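Long-range contacts in beta-N-acetylhexosaminidase (Beutenbergia cavernae, PDB 5BU9), which probably hydrolyses terminal non-reducing N-acetyl-D-hexosamine residues from N-acetyl-beta-D-hexosaminides, as a member of glycosyl hydrolase family 3: residues V37-L42 / P73-T78; L128-V133 / E180-H185; V270-Q275 / V298-S303; D283-A288 / A310-K315. One frame throughout, in Å; residues are numbered along the deposited sequence.

Contact 1. Residues V37-L42 / P73-T78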
loop_
_atom_site.group_PDB
_atom_site.type_symbol
_atom_site.label_atom_id
_atom_site.label_comp_id
_atom_site.label_asym_id
_atom_site.label_seq_id
_atom_site.Cartn_x
_atom_site.Cartn_y
_atom_site.Cartn_z
ATOM N N VAL A 37 8.269 -14.959 1.305
ATOM C CA VAL A 37 7.484 -13.740 1.074
ATOM C C VAL A 37 6.155 -14.077 0.381
ATOM O O VAL A 37 6.094 -14.872 -0.578
ATOM C CB VAL A 37 8.286 -12.720 0.271
ATOM C CG1 VAL A 37 7.414 -11.529 -0.121
ATOM C CG2 VAL A 37 9.471 -12.261 1.113
ATOM N N GLY A 38 5.080 -13.496 0.892
ATOM C CA GLY A 38 3.745 -13.952 0.543
ATOM C C GLY A 38 2.945 -13.017 -0.345
ATOM O O GLY A 38 1.807 -13.330 -0.720
ATOM N N ASN A 39 3.549 -11.884 -0.716
ATOM C CA ASN A 39 2.862 -10.898 -1.523
ATOM C C ASN A 39 3.852 -10.238 -2.466
ATOM O O ASN A 39 5.019 -10.111 -2.129
ATOM C CB ASN A 39 2.195 -9.836 -0.653
ATOM C CG ASN A 39 1.413 -10.431 0.501
ATOM O OD1 ASN A 39 0.342 -10.992 0.310
ATOM N ND2 ASN A 39 1.956 -10.309 1.713
ATOM N N VAL A 40 3.374 -9.809 -3.638
ATOM C CA VAL A 40 4.222 -9.142 -4.605
ATOM C C VAL A 40 3.597 -7.856 -5.125
ATOM O O VAL A 40 2.398 -7.611 -5.000
ATOM C CB VAL A 40 4.579 -10.077 -5.770
ATOM C CG1 VAL A 40 5.380 -11.255 -5.267
ATOM C CG2 VAL A 40 3.330 -10.565 -6.439
ATOM N N PHE A 41 4.450 -7.037 -5.709
ATOM C CA PHE A 41 4.064 -5.746 -6.202
ATOM C C PHE A 41 4.738 -5.545 -7.556
ATOM O O PHE A 41 5.944 -5.702 -7.668
ATOM C CB PHE A 41 4.480 -4.645 -5.221
ATOM C CG PHE A 41 4.337 -3.274 -5.774
ATOM C CD1 PHE A 41 3.114 -2.621 -5.732
ATOM C CD2 PHE A 41 5.416 -2.634 -6.376
ATOM C CE1 PHE A 41 2.978 -1.333 -6.271
ATOM C CE2 PHE A 41 5.292 -1.353 -6.902
ATOM C CZ PHE A 41 4.057 -0.706 -6.853
ATOM N N LEU A 42 3.982 -5.189 -8.581
ATOM C CA LEU A 42 4.581 -4.908 -9.902
ATOM C C LEU A 42 4.941 -3.431 -10.040
ATOM O O LEU A 42 4.050 -2.572 -9.977
ATOM C CB LEU A 42 3.622 -5.334 -11.021
ATOM C CG LEU A 42 3.716 -6.809 -11.416
ATOM C CD1 LEU A 42 3.240 -7.724 -10.349
ATOM C CD2 LEU A 42 2.940 -7.058 -12.705
ATOM N N PRO A 73 -2.134 -18.053 -1.264
ATOM C CA PRO A 73 -1.925 -17.333 -2.529
ATOM C C PRO A 73 -1.349 -15.933 -2.311
ATOM O O PRO A 73 -1.440 -15.385 -1.225
ATOM C CB PRO A 73 -3.328 -17.287 -3.161
ATOM C CG PRO A 73 -4.295 -17.607 -2.036
ATOM C CD PRO A 73 -3.537 -18.470 -1.065
ATOM N N LEU A 74 -0.718 -15.389 -3.344
ATOM C CA LEU A 74 -0.163 -14.044 -3.309
ATOM C C LEU A 74 -1.257 -12.988 -3.376
ATOM O O LEU A 74 -2.230 -13.138 -4.108
ATOM C CB LEU A 74 0.799 -13.835 -4.486
ATOM C CG LEU A 74 1.955 -14.826 -4.674
ATOM C CD1 LEU A 74 2.784 -14.518 -5.940
ATOM C CD2 LEU A 74 2.820 -14.819 -3.399
ATOM N N LEU A 75 -1.096 -11.930 -2.591
ATOM C CA LEU A 75 -1.638 -10.638 -2.954
ATOM C C LEU A 75 -0.717 -10.124 -4.086
ATOM O O LEU A 75 0.526 -10.115 -3.962
ATOM C CB LEU A 75 -1.682 -9.679 -1.754
ATOM C CG LEU A 75 -2.825 -9.966 -0.780
ATOM C CD1 LEU A 75 -2.630 -9.225 0.529
ATOM C CD2 LEU A 75 -4.183 -9.597 -1.388
ATOM N N VAL A 76 -1.323 -9.770 -5.215
ATOM C CA VAL A 76 -0.580 -9.256 -6.356
ATOM C C VAL A 76 -1.049 -7.825 -6.581
ATOM O O VAL A 76 -2.180 -7.585 -7.019
ATOM C CB VAL A 76 -0.798 -10.107 -7.624
ATOM C CG1 VAL A 76 0.122 -9.634 -8.695
ATOM C CG2 VAL A 76 -0.604 -11.581 -7.341
ATOM N N ALA A 77 -0.185 -6.883 -6.254
ATOM C CA ALA A 77 -0.548 -5.484 -6.238
ATOM C C ALA A 77 0.180 -4.741 -7.308
ATOM O O ALA A 77 1.254 -5.175 -7.738
ATOM C CB ALA A 77 -0.202 -4.864 -4.866
ATOM N N THR A 78 -0.369 -3.602 -7.720
ATOM C CA THR A 78 0.427 -2.629 -8.469
ATOM C C THR A 78 -0.109 -1.232 -8.138
ATOM O O THR A 78 -1.077 -1.092 -7.389
ATOM C CB THR A 78 0.426 -2.892 -10.011
ATOM O OG1 THR A 78 1.344 -2.000 -10.638
ATOM C CG2 THR A 78 -0.934 -2.648 -10.608
#
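Val40 to Leu42 run beside Leu75 to Thr78 as neighbouring parallel strands in the wall of the barrel; the axes of 39-42 and 75-78 lie 22° apart and 4.6 Å at closest. The ladder is regular in its middle. Val40 N donates to Leu75 O at 2.9 Å; Ala77 N returns a bond to Val40 O, and Leu42 N closes the next step on Ala77 O. At the C-terminal end a side chain takes over: the hydroxyl of Thr78, with OG1 anti to the backbone N (chi1 -173°), gives its proton to Leu42 O at 2.8 Å. The N-terminal end is slacker. There Leu75 N makes a weak bond to Asn39 OD1, whose stronger partner is Lys337, while the Asn39 and Leu75 side chains lie alongside each other.

The two faces differ. On one, the methyl Val40 CG2 sits 4.0 Å from both Leu74 CD1 and Val76 CG1, and Leu42 CD1 comes obliquely against the same Val76 CG1; helix 50-61 covers this face through Leu60, Val57 and Thr53. On the other, Phe41 CG stands anti to its backbone N (chi1 169°), and the ring leans toward the partner strand, bringing CE1 to 3.6 Å from Thr78 CA and CD1 to 4.1 Å from Ala77 CB. Leu130 also touches this ring, and a glycerol lies about 5 Å from the Phe41 side chain. A parallel pair joined through an outer helix is the beta-alpha-beta crossover from which TIM barrels are built.

Contact 2. Residues L128-V133 / E180-H185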
loop_
_atom_site.group_PDB
_atom_site.type_symbol
_atom_site.label_atom_id
_atom_site.label_comp_id
_atom_site.label_asym_id
_atom_site.label_seq_id
_atom_site.Cartn_x
_atom_site.Cartn_y
_atom_site.Cartn_z
ATOM N N LEU A 128 -4.874 -6.620 -6.119
ATOM C CA LEU A 128 -4.837 -5.526 -5.163
ATOM C C LEU A 128 -4.326 -4.274 -5.852
ATOM O O LEU A 128 -3.281 -4.309 -6.508
ATOM C CB LEU A 128 -3.960 -5.876 -3.953
ATOM C CG LEU A 128 -4.005 -4.836 -2.838
ATOM C CD1 LEU A 128 -5.439 -4.726 -2.262
ATOM C CD2 LEU A 128 -2.996 -5.177 -1.748
ATOM N N ASN A 129 -5.082 -3.181 -5.731
ATOM C CA ASN A 129 -4.641 -1.879 -6.250
ATOM C C ASN A 129 -4.180 -0.990 -5.090
ATOM O O ASN A 129 -4.925 -0.782 -4.130
ATOM C CB ASN A 129 -5.776 -1.204 -7.040
ATOM C CG ASN A 129 -5.287 -0.074 -7.954
ATOM O OD1 ASN A 129 -4.106 0.234 -7.999
ATOM N ND2 ASN A 129 -6.222 0.544 -8.703
ATOM N N LEU A 130 -2.958 -0.467 -5.168
ATOM C CA LEU A 130 -2.515 0.521 -4.178
ATOM C C LEU A 130 -3.075 1.897 -4.582
ATOM O O LEU A 130 -2.367 2.785 -5.096
ATOM C CB LEU A 130 -0.973 0.533 -4.043
ATOM C CG LEU A 130 -0.296 -0.822 -3.807
ATOM C CD1 LEU A 130 1.165 -0.616 -3.419
ATOM C CD2 LEU A 130 -1.008 -1.648 -2.732
ATOM N N ALA A 131 -4.369 2.051 -4.325
ATOM C CA ALA A 131 -5.162 3.223 -4.707
ATOM C C ALA A 131 -6.541 2.901 -4.135
ATOM O O ALA A 131 -6.811 1.745 -3.896
ATOM C CB ALA A 131 -5.194 3.407 -6.252
ATOM N N PRO A 132 -7.428 3.891 -3.929
ATOM C CA PRO A 132 -7.314 5.304 -4.289
ATOM C C PRO A 132 -6.560 6.137 -3.258
ATOM O O PRO A 132 -6.545 5.815 -2.077
ATOM C CB PRO A 132 -8.773 5.746 -4.364
ATOM C CG PRO A 132 -9.444 4.908 -3.248
ATOM C CD PRO A 132 -8.721 3.590 -3.268
ATOM N N VAL A 133 -5.955 7.217 -3.730
ATOM C CA VAL A 133 -5.442 8.294 -2.882
ATOM C C VAL A 133 -6.578 9.033 -2.182
ATOM O O VAL A 133 -7.424 9.639 -2.826
ATOM C CB VAL A 133 -4.608 9.277 -3.716
ATOM C CG1 VAL A 133 -4.318 10.523 -2.944
ATOM C CG2 VAL A 133 -3.323 8.622 -4.178
ATOM N N GLU A 180 -9.257 -5.610 -4.781
ATOM C CA GLU A 180 -9.342 -4.838 -3.549
ATOM C C GLU A 180 -8.500 -3.590 -3.673
ATOM O O GLU A 180 -7.594 -3.536 -4.504
ATOM C CB GLU A 180 -8.897 -5.663 -2.334
ATOM C CG GLU A 180 -10.062 -6.440 -1.671
ATOM C CD GLU A 180 -11.109 -5.529 -0.995
ATOM O OE1 GLU A 180 -12.094 -6.082 -0.436
ATOM O OE2 GLU A 180 -10.948 -4.273 -1.013
ATOM N N THR A 181 -8.801 -2.591 -2.846
ATOM C CA THR A 181 -8.070 -1.331 -2.887
ATOM C C THR A 181 -7.327 -1.073 -1.570
ATOM O O THR A 181 -7.606 -1.710 -0.551
ATOM C CB THR A 181 -9.019 -0.174 -3.180
ATOM O OG1 THR A 181 -10.203 -0.326 -2.385
ATOM C CG2 THR A 181 -9.404 -0.180 -4.677
ATOM N N VAL A 182 -6.346 -0.182 -1.623
ATOM C CA VAL A 182 -5.630 0.276 -0.441
ATOM C C VAL A 182 -5.750 1.787 -0.352
ATOM O O VAL A 182 -5.191 2.478 -1.182
ATOM C CB VAL A 182 -4.172 -0.131 -0.516
ATOM C CG1 VAL A 182 -3.427 0.332 0.743
ATOM C CG2 VAL A 182 -4.069 -1.671 -0.728
ATOM N N ILE A 183 -6.488 2.328 0.611
ATOM C CA ILE A 183 -6.593 3.794 0.648
ATOM C C ILE A 183 -5.275 4.345 1.210
ATOM O O ILE A 183 -4.675 3.741 2.104
ATOM C CB ILE A 183 -7.844 4.260 1.441
ATOM C CG1 ILE A 183 -7.841 3.722 2.859
ATOM C CG2 ILE A 183 -9.119 3.779 0.751
ATOM C CD1 ILE A 183 -8.905 4.366 3.696
ATOM N N LYS A 184 -4.784 5.444 0.648
ATOM C CA LYS A 184 -3.439 5.942 0.997
ATOM C C LYS A 184 -3.422 7.488 0.936
ATOM O O LYS A 184 -4.274 8.065 0.252
ATOM C CB LYS A 184 -2.419 5.320 0.053
ATOM C CG LYS A 184 -2.553 5.727 -1.421
ATOM C CD LYS A 184 -1.576 4.889 -2.234
ATOM C CE LYS A 184 -1.385 5.429 -3.627
ATOM N NZ LYS A 184 -0.502 4.540 -4.488
ATOM N N HIS A 185 -2.532 8.178 1.652
ATOM C CA HIS A 185 -1.550 7.634 2.591
ATOM C C HIS A 185 -1.810 8.196 3.984
ATOM O O HIS A 185 -1.568 9.371 4.230
ATOM C CB HIS A 185 -0.105 8.013 2.181
ATOM C CG HIS A 185 0.184 7.886 0.719
ATOM N ND1 HIS A 185 -0.389 8.707 -0.229
ATOM C CD2 HIS A 185 1.024 7.059 0.044
ATOM C CE1 HIS A 185 0.072 8.380 -1.426
ATOM N NE2 HIS A 185 0.939 7.388 -1.289
#
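Val182 CG2 is wedged against two leucines at the tight heart of this contact: Leu128, which it crosses at about a right angle with CD1 at 3.7 Å, and Leu130, which runs alongside it with CD2 equally near. Asn129 N donates to Glu180 O at 2.8 Å, starting a short parallel ladder. The register then slips by one residue. Val182 N faces two acceptors, Ala131 O at 3.0 Å and Asn129 O, the latter by a weak bond; past the cis peptide before Pro132, Lys184 N picks up Pro132 O at a longer 3.3 Å.

Lys184, extended beyond CG, lays its chain across Val133 CG2 and ends with NZ 2.6 Å from Leu130 O, where Glu81 adds a salt bridge and a glycerol a hydrogen bond. Lys184 and His185, which both bond the glycerol, probably correspond to the Lys-His pair of the sugar pocket in family 3 relatives. A methionine in place of Lys184 would probably leave Leu130 O and the Glu81 carboxylate without this shared partner.

The looser edge is at Glu180, partly exposed: of its side chain CB alone packs on Leu128 CD1, and the carboxylate turns away to Arg175 and to its neighbour Thr181 N. Strand 75-82 flanks Leu128 to Leu130, strand 227-230 flanks Val182 and Ile183, and helix 160-176 packs on Asn129, Pro132 and Thr181.

Contact 3. Residues V270-Q275 / V298-S303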
loop_
_atom_site.group_PDB
_atom_site.type_symbol
_atom_site.label_atom_id
_atom_site.label_comp_id
_atom_site.label_asym_id
_atom_site.label_seq_id
_atom_site.Cartn_x
_atom_site.Cartn_y
_atom_site.Cartn_z
ATOM N N VAL A 270 9.366 1.202 1.973
ATOM C CA VAL A 270 10.437 1.613 2.888
ATOM C C VAL A 270 11.810 1.191 2.366
ATOM O O VAL A 270 12.824 1.378 3.044
ATOM C CB VAL A 270 10.211 1.051 4.297
ATOM C CG1 VAL A 270 8.967 1.697 4.917
ATOM C CG2 VAL A 270 10.101 -0.507 4.259
ATOM N N SER A 271 11.842 0.587 1.183
ATOM C CA SER A 271 13.081 0.020 0.638
ATOM C C SER A 271 14.089 1.100 0.230
ATOM O O SER A 271 15.262 0.960 0.545
ATOM C CB SER A 271 12.795 -0.917 -0.557
ATOM O OG SER A 271 12.501 -0.231 -1.765
ATOM N N ALA A 272 13.660 2.160 -0.469
ATOM C CA ALA A 272 14.620 3.149 -0.966
ATOM C C ALA A 272 14.242 4.609 -0.647
ATOM O O ALA A 272 15.059 5.521 -0.823
ATOM C CB ALA A 272 14.814 2.973 -2.480
ATOM N N ALA A 273 13.014 4.829 -0.193
ATOM C CA ALA A 273 12.547 6.160 0.195
ATOM C C ALA A 273 13.520 6.841 1.172
ATOM O O ALA A 273 13.827 6.292 2.263
ATOM C CB ALA A 273 11.151 6.061 0.812
ATOM N N GLU A 274 13.989 8.018 0.780
ATOM C CA GLU A 274 15.041 8.707 1.498
ATOM C C GLU A 274 14.630 8.962 2.942
ATOM O O GLU A 274 15.461 8.919 3.821
ATOM C CB GLU A 274 15.394 10.032 0.822
ATOM C CG GLU A 274 16.616 10.731 1.407
ATOM C CD GLU A 274 17.920 9.918 1.244
ATOM O OE1 GLU A 274 17.945 8.902 0.481
ATOM O OE2 GLU A 274 18.921 10.303 1.888
ATOM N N GLN A 275 13.335 9.177 3.172
ATOM C CA GLN A 275 12.829 9.536 4.479
ATOM C C GLN A 275 13.167 8.469 5.538
ATOM O O GLN A 275 13.301 8.794 6.712
ATOM C CB GLN A 275 11.322 9.743 4.415
ATOM C CG GLN A 275 10.657 9.867 5.804
ATOM C CD GLN A 275 10.691 11.298 6.329
ATOM O OE1 GLN A 275 11.438 12.147 5.801
ATOM N NE2 GLN A 275 9.867 11.590 7.350
ATOM N N VAL A 298 8.254 -3.559 0.194
ATOM C CA VAL A 298 9.671 -3.474 -0.222
ATOM C C VAL A 298 9.713 -3.518 -1.758
ATOM O O VAL A 298 10.031 -4.538 -2.343
ATOM C CB VAL A 298 10.502 -4.612 0.420
ATOM C CG1 VAL A 298 11.981 -4.394 0.219
ATOM C CG2 VAL A 298 10.201 -4.700 1.914
ATOM N N SER A 299 9.363 -2.404 -2.407
ATOM C CA SER A 299 9.095 -2.390 -3.848
ATOM C C SER A 299 10.269 -1.894 -4.689
ATOM O O SER A 299 10.781 -2.630 -5.531
ATOM C CB SER A 299 7.867 -1.526 -4.135
ATOM O OG SER A 299 7.949 -0.273 -3.448
ATOM N N ALA A 300 10.696 -0.651 -4.453
ATOM C CA ALA A 300 11.708 -0.010 -5.293
ATOM C C ALA A 300 12.981 -0.852 -5.307
ATOM O O ALA A 300 13.554 -1.099 -6.357
ATOM C CB ALA A 300 12.013 1.460 -4.797
ATOM N N ASP A 301 13.430 -1.285 -4.128
ATOM C CA ASP A 301 14.671 -2.041 -4.041
ATOM C C ASP A 301 14.419 -3.377 -3.374
ATOM O O ASP A 301 14.610 -3.505 -2.169
ATOM C CB ASP A 301 15.724 -1.246 -3.266
ATOM C CG ASP A 301 17.047 -2.005 -3.091
ATOM O OD1 ASP A 301 17.226 -3.069 -3.727
ATOM O OD2 ASP A 301 17.918 -1.504 -2.318
ATOM N N PRO A 302 14.013 -4.378 -4.158
ATOM C CA PRO A 302 13.682 -5.676 -3.557
ATOM C C PRO A 302 14.928 -6.424 -3.047
ATOM O O PRO A 302 14.788 -7.419 -2.349
ATOM C CB PRO A 302 12.987 -6.439 -4.692
ATOM C CG PRO A 302 13.444 -5.739 -5.990
ATOM C CD PRO A 302 13.800 -4.316 -5.622
ATOM N N SER A 303 16.132 -5.934 -3.323
ATOM C CA SER A 303 17.324 -6.690 -2.911
ATOM C C SER A 303 17.467 -6.768 -1.408
ATOM O O SER A 303 18.194 -7.621 -0.924
ATOM C CB SER A 303 18.624 -6.111 -3.503
ATOM O OG SER A 303 18.968 -4.889 -2.869
HETATM O O HOH W 1 17.648 0.578 -0.799
#
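Ser271 pushes its side chain into the bend at Ala300 and Asp301, and OG accepts the backbone N-H of Asp301 at 2.7 Å with an N-H...O angle of 156°. With OG between the backbone N and the carbonyl carbon (chi1 77°), the hydroxyl faces that bend, and it also bonds to Asp269 OD1, which takes the N-H of Ser299 as well. Ser271 CB itself rests on Val298 CG1 at 3.7 Å, so this one residue makes a polar and an apolar contact at once.

Next to it the touch is slight: the methyls Ala272 CB and Ala300 CB meet at 3.9 Å. A water bridges the two segments, donating to Ser271 O at 2.8 Å and to Asp301 OD2 at 2.6 Å. The other carboxylate oxygen is held within its own loop. Asp301 OD1 receives Ser303 N from above the carboxylate plane, an Asx turn, and Ser303 OG from the syn side, two bonds on one oxygen, which should hold the rotation of the carboxylate.

Both pieces are loops that follow barrel strands, 264-267 and 296-298, and they meet at the C-terminal rim, where TIM-barrel enzymes keep their active sites; the first is probably the loop that follows the nucleophilic aspartate of family 3 enzymes.

Contact 4. Residues D283-A288 / A310-K315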
loop_
_atom_site.group_PDB
_atom_site.type_symbol
_atom_site.label_atom_id
_atom_site.label_comp_id
_atom_site.label_asym_id
_atom_site.label_seq_id
_atom_site.Cartn_x
_atom_site.Cartn_y
_atom_site.Cartn_z
ATOM N N ASP A 283 15.578 -2.604 10.809
ATOM C CA ASP A 283 14.796 -1.735 11.724
ATOM C C ASP A 283 13.550 -1.137 11.078
ATOM O O ASP A 283 12.533 -0.962 11.760
ATOM C CB ASP A 283 15.645 -0.601 12.295
ATOM C CG ASP A 283 16.635 -1.093 13.341
ATOM O OD1 ASP A 283 16.537 -2.282 13.730
ATOM O OD2 ASP A 283 17.503 -0.298 13.762
ATOM N N ARG A 284 13.600 -0.827 9.786
ATOM C CA ARG A 284 12.383 -0.335 9.127
ATOM C C ARG A 284 11.242 -1.340 9.285
ATOM O O ARG A 284 10.091 -0.976 9.600
ATOM C CB ARG A 284 12.624 -0.066 7.643
ATOM C CG ARG A 284 13.670 0.967 7.389
ATOM C CD ARG A 284 14.000 1.060 5.935
ATOM N NE ARG A 284 15.406 1.426 5.823
ATOM C CZ ARG A 284 16.135 1.282 4.730
ATOM N NH1 ARG A 284 15.595 0.823 3.594
ATOM N NH2 ARG A 284 17.408 1.605 4.780
ATOM N N ALA A 285 11.556 -2.609 9.036
ATOM C CA ALA A 285 10.533 -3.634 9.092
ATOM C C ALA A 285 10.030 -3.799 10.538
ATOM O O ALA A 285 8.816 -3.849 10.804
ATOM C CB ALA A 285 11.068 -4.974 8.534
ATOM N N ILE A 286 10.979 -3.870 11.467
ATOM C CA ILE A 286 10.661 -4.123 12.863
ATOM C C ILE A 286 9.829 -2.972 13.433
ATOM O O ILE A 286 8.798 -3.219 14.073
ATOM C CB ILE A 286 11.935 -4.366 13.680
ATOM C CG1 ILE A 286 12.475 -5.762 13.362
ATOM C CG2 ILE A 286 11.635 -4.278 15.185
ATOM C CD1 ILE A 286 13.903 -5.969 13.799
ATOM N N LEU A 287 10.248 -1.727 13.185
ATOM C CA LEU A 287 9.501 -0.579 13.696
ATOM C C LEU A 287 8.096 -0.501 13.079
ATOM O O LEU A 287 7.137 -0.179 13.780
ATOM C CB LEU A 287 10.256 0.733 13.451
ATOM C CG LEU A 287 11.570 0.920 14.240
ATOM C CD1 LEU A 287 12.290 2.106 13.699
ATOM C CD2 LEU A 287 11.359 1.110 15.720
ATOM N N ALA A 288 7.971 -0.777 11.782
ATOM C CA ALA A 288 6.657 -0.753 11.130
ATOM C C ALA A 288 5.702 -1.751 11.827
ATOM O O ALA A 288 4.603 -1.401 12.249
ATOM C CB ALA A 288 6.814 -1.081 9.618
ATOM N N ALA A 310 14.646 -11.889 7.439
ATOM C CA ALA A 310 15.444 -12.688 8.382
ATOM C C ALA A 310 15.490 -12.006 9.736
ATOM O O ALA A 310 15.440 -12.661 10.772
ATOM C CB ALA A 310 16.849 -12.907 7.866
ATOM N N ALA A 311 15.595 -10.683 9.713
ATOM C CA ALA A 311 15.634 -9.930 10.946
ATOM C C ALA A 311 14.306 -10.057 11.701
ATOM O O ALA A 311 14.313 -10.147 12.925
ATOM C CB ALA A 311 15.944 -8.490 10.670
ATOM N N VAL A 312 13.180 -10.049 10.975
ATOM C CA VAL A 312 11.874 -10.110 11.626
ATOM C C VAL A 312 11.681 -11.511 12.204
ATOM O O VAL A 312 11.203 -11.640 13.327
ATOM C CB VAL A 312 10.720 -9.717 10.687
ATOM C CG1 VAL A 312 9.378 -9.935 11.387
ATOM C CG2 VAL A 312 10.842 -8.232 10.303
ATOM N N VAL A 313 12.110 -12.546 11.476
ATOM C CA VAL A 313 12.080 -13.909 12.003
ATOM C C VAL A 313 12.919 -14.008 13.264
ATOM O O VAL A 313 12.461 -14.525 14.278
ATOM C CB VAL A 313 12.581 -14.956 10.974
ATOM C CG1 VAL A 313 12.808 -16.319 11.676
ATOM C CG2 VAL A 313 11.601 -15.119 9.873
ATOM N N ALA A 314 14.154 -13.512 13.211
ATOM C CA ALA A 314 15.052 -13.679 14.351
ATOM C C ALA A 314 14.510 -12.960 15.586
ATOM O O ALA A 314 14.623 -13.471 16.704
ATOM C CB ALA A 314 16.450 -13.188 14.017
ATOM N N LYS A 315 13.885 -11.796 15.406
ATOM C CA LYS A 315 13.385 -11.089 16.592
ATOM C C LYS A 315 12.144 -11.790 17.195
ATOM O O LYS A 315 11.975 -11.787 18.396
ATOM C CB LYS A 315 13.078 -9.635 16.268
ATOM C CG LYS A 315 12.599 -8.785 17.505
ATOM C CD LYS A 315 12.297 -7.370 17.101
ATOM C CE LYS A 315 11.695 -6.551 18.230
ATOM N NZ LYS A 315 12.671 -6.206 19.266
#
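The helical shell outside the barrel contributes this contact, in which Ile286 of helix 281-291 lies against Lys315 and Val312 of helix 305-318. The axes of 283-288 and 310-315 come within 9.2 Å and cross at -52°, and the backbones are nearest where Ile286 CA and Val312 CA stand 6.2 Å apart.

Ile286 does most of the touching. Its CG2 is anti to the backbone N, with CG1 beside that N (chi1 -75°), and CG2 and CD1 both press on one side of the Lys315 chain as it passes obliquely: CG2 is 3.7 Å from Lys315 CD, and CD1 is 3.9 Å from the same carbon. Lys315 is stretched out as far as CE, which lies 3.8 Å from Ile286 CG2, and bends only at its last torsion (chi4 73°), turning NZ toward long, weak ion pairs with Glu290 and Asp319.

Deeper in, alanine meets valine: Ala285 CB sits 3.7 Å from Val312 CG2, and Ile286 CG1 is a looser 4.3 Å from that methyl. An alanine at Ile286 would probably open a gap beside the Lys315 methylenes, which would keep Phe322 but lose their apolar partner on helix 281-291.

Phe322 of helix 320-336 packs on Ile286, Val312 and Lys315 together, Val11 of helix 7-12 touches Val312 as well, and strand 296-298 lies between the two helices in the chain.

From the N terminus, contact 1 closes first, joining strands 39-43 and 75-82 around the helices between them. Contact 2 follows in series and pairs 128-129 with 180-186. Strand 75-82 links the two, with Val76 O and Thr78 O probably bonded to Leu128 N and Leu130 N, so they form one continuous run of barrel wall. Contacts 3 and 4 come later and cross, their segments alternating along the chain: the first joins two rim loops, the second the helices that follow those loops. Arg284 ties them together, its NH1 reaching Val270 O. Ser299 of contact 3 touches Phe41 of contact 1, bringing the late part of the chain back to the early strands.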